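Local coordinates for protein BIFUNCTIONAL PROTEIN Proline utilization A (PutA) (Corynebacterium freiburgense, PDB 5UX5) that oxidises proline to glutamate in two steps, through an FAD-dependent proline dehydrogenase and an NAD-dependent aldehyde dehydrogenase carried on one polypeptide, at residues 914-926 / 937-950. Sequence-based numbering, arbitrary orientation.
Sequences EDIESDVPSVSLP and FLKRAAALDEIAWR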
# COMPACT_ATOMS: atom_id res chain seq x y z
N GLU A 914 29.10 -23.98 9.52
CA GLU A 914 30.23 -24.87 9.30
C GLU A 914 29.82 -26.03 8.41
O GLU A 914 28.69 -26.51 8.50
CB GLU A 914 30.77 -25.42 10.62
CG GLU A 914 29.80 -26.31 11.41
CD GLU A 914 30.39 -26.82 12.73
OE1 GLU A 914 31.61 -27.05 12.81
OE2 GLU A 914 29.62 -26.98 13.70
N ASP A 915 30.73 -26.49 7.57
CA ASP A 915 30.48 -27.73 6.83
C ASP A 915 30.32 -28.91 7.80
O ASP A 915 30.95 -28.96 8.86
CB ASP A 915 31.63 -28.00 5.85
CG ASP A 915 31.54 -27.17 4.58
OD1 ASP A 915 30.44 -27.03 4.03
OD2 ASP A 915 32.57 -26.64 4.12
N ILE A 916 29.43 -29.84 7.45
CA ILE A 916 29.30 -31.11 8.15
C ILE A 916 29.53 -32.26 7.17
O ILE A 916 29.57 -32.07 5.95
CB ILE A 916 27.95 -31.29 8.88
CG1 ILE A 916 26.77 -31.29 7.91
CG2 ILE A 916 27.77 -30.26 9.98
CD1 ILE A 916 25.42 -31.31 8.66
N GLU A 917 29.72 -33.45 7.71
CA GLU A 917 29.83 -34.65 6.89
C GLU A 917 28.44 -35.07 6.44
O GLU A 917 27.50 -35.14 7.25
CB GLU A 917 30.51 -35.77 7.65
CG GLU A 917 31.84 -35.35 8.23
CD GLU A 917 32.75 -36.53 8.47
OE1 GLU A 917 33.99 -36.33 8.47
OE2 GLU A 917 32.22 -37.66 8.64
N SER A 918 28.29 -35.29 5.14
CA SER A 918 27.00 -35.68 4.61
C SER A 918 27.23 -36.38 3.29
O SER A 918 28.29 -36.25 2.67
CB SER A 918 26.09 -34.46 4.41
OG SER A 918 26.64 -33.59 3.43
N ASP A 919 26.23 -37.11 2.84
CA ASP A 919 26.35 -37.74 1.54
C ASP A 919 25.65 -36.86 0.53
O ASP A 919 24.51 -36.45 0.73
CB ASP A 919 25.81 -39.16 1.55
CG ASP A 919 26.91 -40.20 1.79
OD1 ASP A 919 27.75 -40.41 0.88
OD2 ASP A 919 26.93 -40.80 2.89
N VAL A 920 26.37 -36.53 -0.54
CA VAL A 920 25.87 -35.70 -1.62
C VAL A 920 25.03 -36.56 -2.56
O VAL A 920 25.42 -37.70 -2.87
CB VAL A 920 27.04 -35.05 -2.37
CG1 VAL A 920 26.53 -34.29 -3.59
CG2 VAL A 920 27.78 -34.13 -1.44
N PRO A 921 23.88 -36.08 -3.02
CA PRO A 921 23.11 -36.86 -4.00
C PRO A 921 23.76 -36.81 -5.37
O PRO A 921 24.68 -36.02 -5.64
CB PRO A 921 21.75 -36.16 -4.01
CG PRO A 921 22.07 -34.74 -3.64
CD PRO A 921 23.24 -34.80 -2.68
N SER A 922 23.30 -37.68 -6.25
CA SER A 922 23.78 -37.68 -7.63
C SER A 922 23.11 -36.54 -8.41
O SER A 922 21.91 -36.59 -8.69
CB SER A 922 23.53 -39.04 -8.27
OG SER A 922 24.25 -40.05 -7.56
N VAL A 923 23.89 -35.51 -8.77
CA VAL A 923 23.44 -34.43 -9.66
C VAL A 923 24.52 -34.21 -10.71
O VAL A 923 25.71 -34.31 -10.41
CB VAL A 923 23.14 -33.09 -8.94
CG1 VAL A 923 21.92 -33.20 -8.01
CG2 VAL A 923 24.35 -32.56 -8.21
N SER A 924 24.10 -33.93 -11.93
CA SER A 924 25.03 -33.69 -13.02
C SER A 924 25.71 -32.33 -12.89
O SER A 924 25.10 -31.35 -12.44
CB SER A 924 24.31 -33.74 -14.37
OG SER A 924 23.45 -32.63 -14.52
N LEU A 925 26.96 -32.28 -13.34
CA LEU A 925 27.75 -31.06 -13.36
C LEU A 925 28.16 -30.73 -14.79
O LEU A 925 28.53 -31.63 -15.55
CB LEU A 925 29.00 -31.18 -12.51
CG LEU A 925 28.96 -30.64 -11.10
CD1 LEU A 925 30.37 -30.64 -10.56
CD2 LEU A 925 28.36 -29.24 -11.11
N PRO A 926 28.10 -29.46 -15.19
CA PRO A 926 28.74 -29.07 -16.45
C PRO A 926 30.24 -29.21 -16.34
O PRO A 926 30.82 -29.03 -15.25
CB PRO A 926 28.31 -27.60 -16.62
CG PRO A 926 27.16 -27.40 -15.70
CD PRO A 926 27.39 -28.35 -14.56
N PHE A 937 37.41 -31.92 -1.44
CA PHE A 937 36.72 -30.72 -1.00
C PHE A 937 36.15 -29.94 -2.18
O PHE A 937 35.01 -29.45 -2.12
CB PHE A 937 37.69 -29.85 -0.20
CG PHE A 937 37.14 -28.49 0.16
CD1 PHE A 937 36.31 -28.34 1.26
CD2 PHE A 937 37.47 -27.37 -0.59
CE1 PHE A 937 35.82 -27.10 1.62
CE2 PHE A 937 36.99 -26.14 -0.24
CZ PHE A 937 36.16 -25.99 0.86
N LEU A 938 36.92 -29.80 -3.26
CA LEU A 938 36.42 -28.99 -4.37
C LEU A 938 35.32 -29.69 -5.13
O LEU A 938 34.39 -29.03 -5.61
CB LEU A 938 37.56 -28.60 -5.30
CG LEU A 938 38.57 -27.68 -4.61
CD1 LEU A 938 39.85 -27.60 -5.39
CD2 LEU A 938 37.95 -26.29 -4.46
N LYS A 939 35.37 -31.02 -5.24
CA LYS A 939 34.25 -31.72 -5.85
C LYS A 939 33.00 -31.58 -5.00
O LYS A 939 31.89 -31.40 -5.51
CB LYS A 939 34.59 -33.18 -6.10
CG LYS A 939 35.65 -33.41 -7.20
CD LYS A 939 35.95 -34.90 -7.36
CE LYS A 939 36.97 -35.18 -8.47
NZ LYS A 939 38.25 -34.43 -8.33
N ARG A 940 33.16 -31.60 -3.68
CA ARG A 940 32.01 -31.48 -2.81
C ARG A 940 31.39 -30.09 -2.92
O ARG A 940 30.16 -29.95 -2.89
CB ARG A 940 32.43 -31.80 -1.38
CG ARG A 940 31.33 -31.65 -0.37
CD ARG A 940 31.87 -31.85 1.02
NE ARG A 940 30.81 -31.70 1.99
CZ ARG A 940 29.88 -32.62 2.18
NH1 ARG A 940 29.92 -33.73 1.44
NH2 ARG A 940 28.91 -32.45 3.08
N ALA A 941 32.23 -29.05 -3.07
CA ALA A 941 31.74 -27.69 -3.24
C ALA A 941 31.14 -27.48 -4.63
O ALA A 941 30.22 -26.66 -4.78
CB ALA A 941 32.85 -26.67 -3.00
N ALA A 942 31.67 -28.15 -5.65
CA ALA A 942 31.08 -28.04 -6.98
C ALA A 942 29.66 -28.60 -7.00
O ALA A 942 28.77 -28.04 -7.65
CB ALA A 942 31.92 -28.76 -8.02
N ALA A 943 29.45 -29.73 -6.32
CA ALA A 943 28.14 -30.38 -6.36
C ALA A 943 27.12 -29.61 -5.56
O ALA A 943 25.97 -29.46 -5.99
CB ALA A 943 28.24 -31.82 -5.83
N LEU A 944 27.52 -29.13 -4.38
CA LEU A 944 26.60 -28.41 -3.51
C LEU A 944 26.21 -27.06 -4.10
O LEU A 944 25.09 -26.59 -3.87
CB LEU A 944 27.23 -28.26 -2.12
CG LEU A 944 27.43 -29.61 -1.40
CD1 LEU A 944 28.07 -29.46 -0.05
CD2 LEU A 944 26.14 -30.34 -1.27
N ASP A 945 27.12 -26.43 -4.87
CA ASP A 945 26.75 -25.23 -5.62
C ASP A 945 25.65 -25.54 -6.62
O ASP A 945 24.66 -24.81 -6.73
CB ASP A 945 27.98 -24.65 -6.33
CG ASP A 945 28.95 -23.95 -5.36
OD1 ASP A 945 28.58 -23.72 -4.19
OD2 ASP A 945 30.08 -23.61 -5.78
N GLU A 946 25.79 -26.64 -7.35
CA GLU A 946 24.75 -27.03 -8.30
C GLU A 946 23.40 -27.19 -7.60
O GLU A 946 22.39 -26.67 -8.07
CB GLU A 946 25.15 -28.31 -9.01
CG GLU A 946 24.16 -28.78 -10.06
CD GLU A 946 24.04 -27.84 -11.24
OE1 GLU A 946 22.99 -27.90 -11.91
OE2 GLU A 946 24.99 -27.06 -11.51
N ILE A 947 23.37 -27.92 -6.48
CA ILE A 947 22.10 -28.18 -5.79
C ILE A 947 21.52 -26.90 -5.24
O ILE A 947 20.30 -26.66 -5.33
CB ILE A 947 22.28 -29.22 -4.68
CG1 ILE A 947 22.70 -30.55 -5.23
CG2 ILE A 947 21.03 -29.35 -3.85
CD1 ILE A 947 23.11 -31.43 -4.11
N ALA A 948 22.35 -26.07 -4.63
CA ALA A 948 21.86 -24.78 -4.13
C ALA A 948 21.35 -23.93 -5.29
O ALA A 948 20.30 -23.28 -5.17
CB ALA A 948 22.97 -24.05 -3.37
N TRP A 949 22.02 -23.97 -6.43
CA TRP A 949 21.55 -23.18 -7.56
C TRP A 949 20.20 -23.68 -8.05
O TRP A 949 19.31 -22.87 -8.33
CB TRP A 949 22.60 -23.20 -8.68
CG TRP A 949 22.49 -22.03 -9.61
CD1 TRP A 949 21.88 -22.00 -10.83
CD2 TRP A 949 22.96 -20.70 -9.37
NE1 TRP A 949 21.96 -20.76 -11.37
CE2 TRP A 949 22.62 -19.93 -10.50
CE3 TRP A 949 23.64 -20.08 -8.31
CZ2 TRP A 949 22.94 -18.58 -10.61
CZ3 TRP A 949 23.97 -18.73 -8.42
CH2 TRP A 949 23.61 -18.00 -9.57
N ARG A 950 20.00 -25.00 -8.10
CA ARG A 950 18.71 -25.56 -8.51
C ARG A 950 17.61 -25.27 -7.50
O ARG A 950 16.45 -25.08 -7.88
CB ARG A 950 18.81 -27.06 -8.71
CG ARG A 950 19.68 -27.51 -9.84
CD ARG A 950 19.62 -28.99 -9.96
NE ARG A 950 20.62 -29.48 -10.89
CZ ARG A 950 20.78 -30.75 -11.22
NH1 ARG A 950 19.98 -31.68 -10.71
NH2 ARG A 950 21.73 -31.10 -12.06
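R940 meets S918 end-on with two nitrogens, a compact example of how an arginine on a helix can tie down an irregular chain passing over it. NH2 donates to S918 OG at 2.6 Å, close to the guanidinium plane, while NH1 reaches the backbone S918 O at 3.2 Å from above the carbonyl plane. With CG anti to the backbone N (chi1 178°) and the chain extended as far as NE, the guanidinium is carried out from helix 936-953 to the loop at S918, and a methyl of L944 lies over one of its faces. S918 OG also bonds to H579, just ahead of strand 580-591, the antiparallel partner of strand 911-915.

Beyond the arginine, the closest packing is apolar. The small A942 and A943 probably let the extended segment approach the helix: L925 CD1 rests 3.5 Å from A942 CB, and V920 CG1 lies 3.7 Å from A943 CB. P921 CG points at I947 CD1, 3.5 Å apart, and V923 crosses the same isoleucine at about a right angle.

Toward R950 the contact loosens and opens to solvent. Here the guanidinium lays a face over V923 CB, and its NE forms a salt bridge with E946 OE1 (3.0 Å), one turn earlier on the same helix. The other carboxylate oxygen, OE2, pairs with R996 of helix 984-997. At the opposite end the D915 carboxylate, near the F937 ring edge, accepts hydrogen bonds from the backbone N of A1046 and D1047.

This is structural packing at the protein surface, joining the loop after strand 911-915 to helix 936-953, which also touches helix 984-997. Its crossing polar grip is concentrated on R940, where one charged group donates to both a carbonyl and a hydroxyl shared with H579.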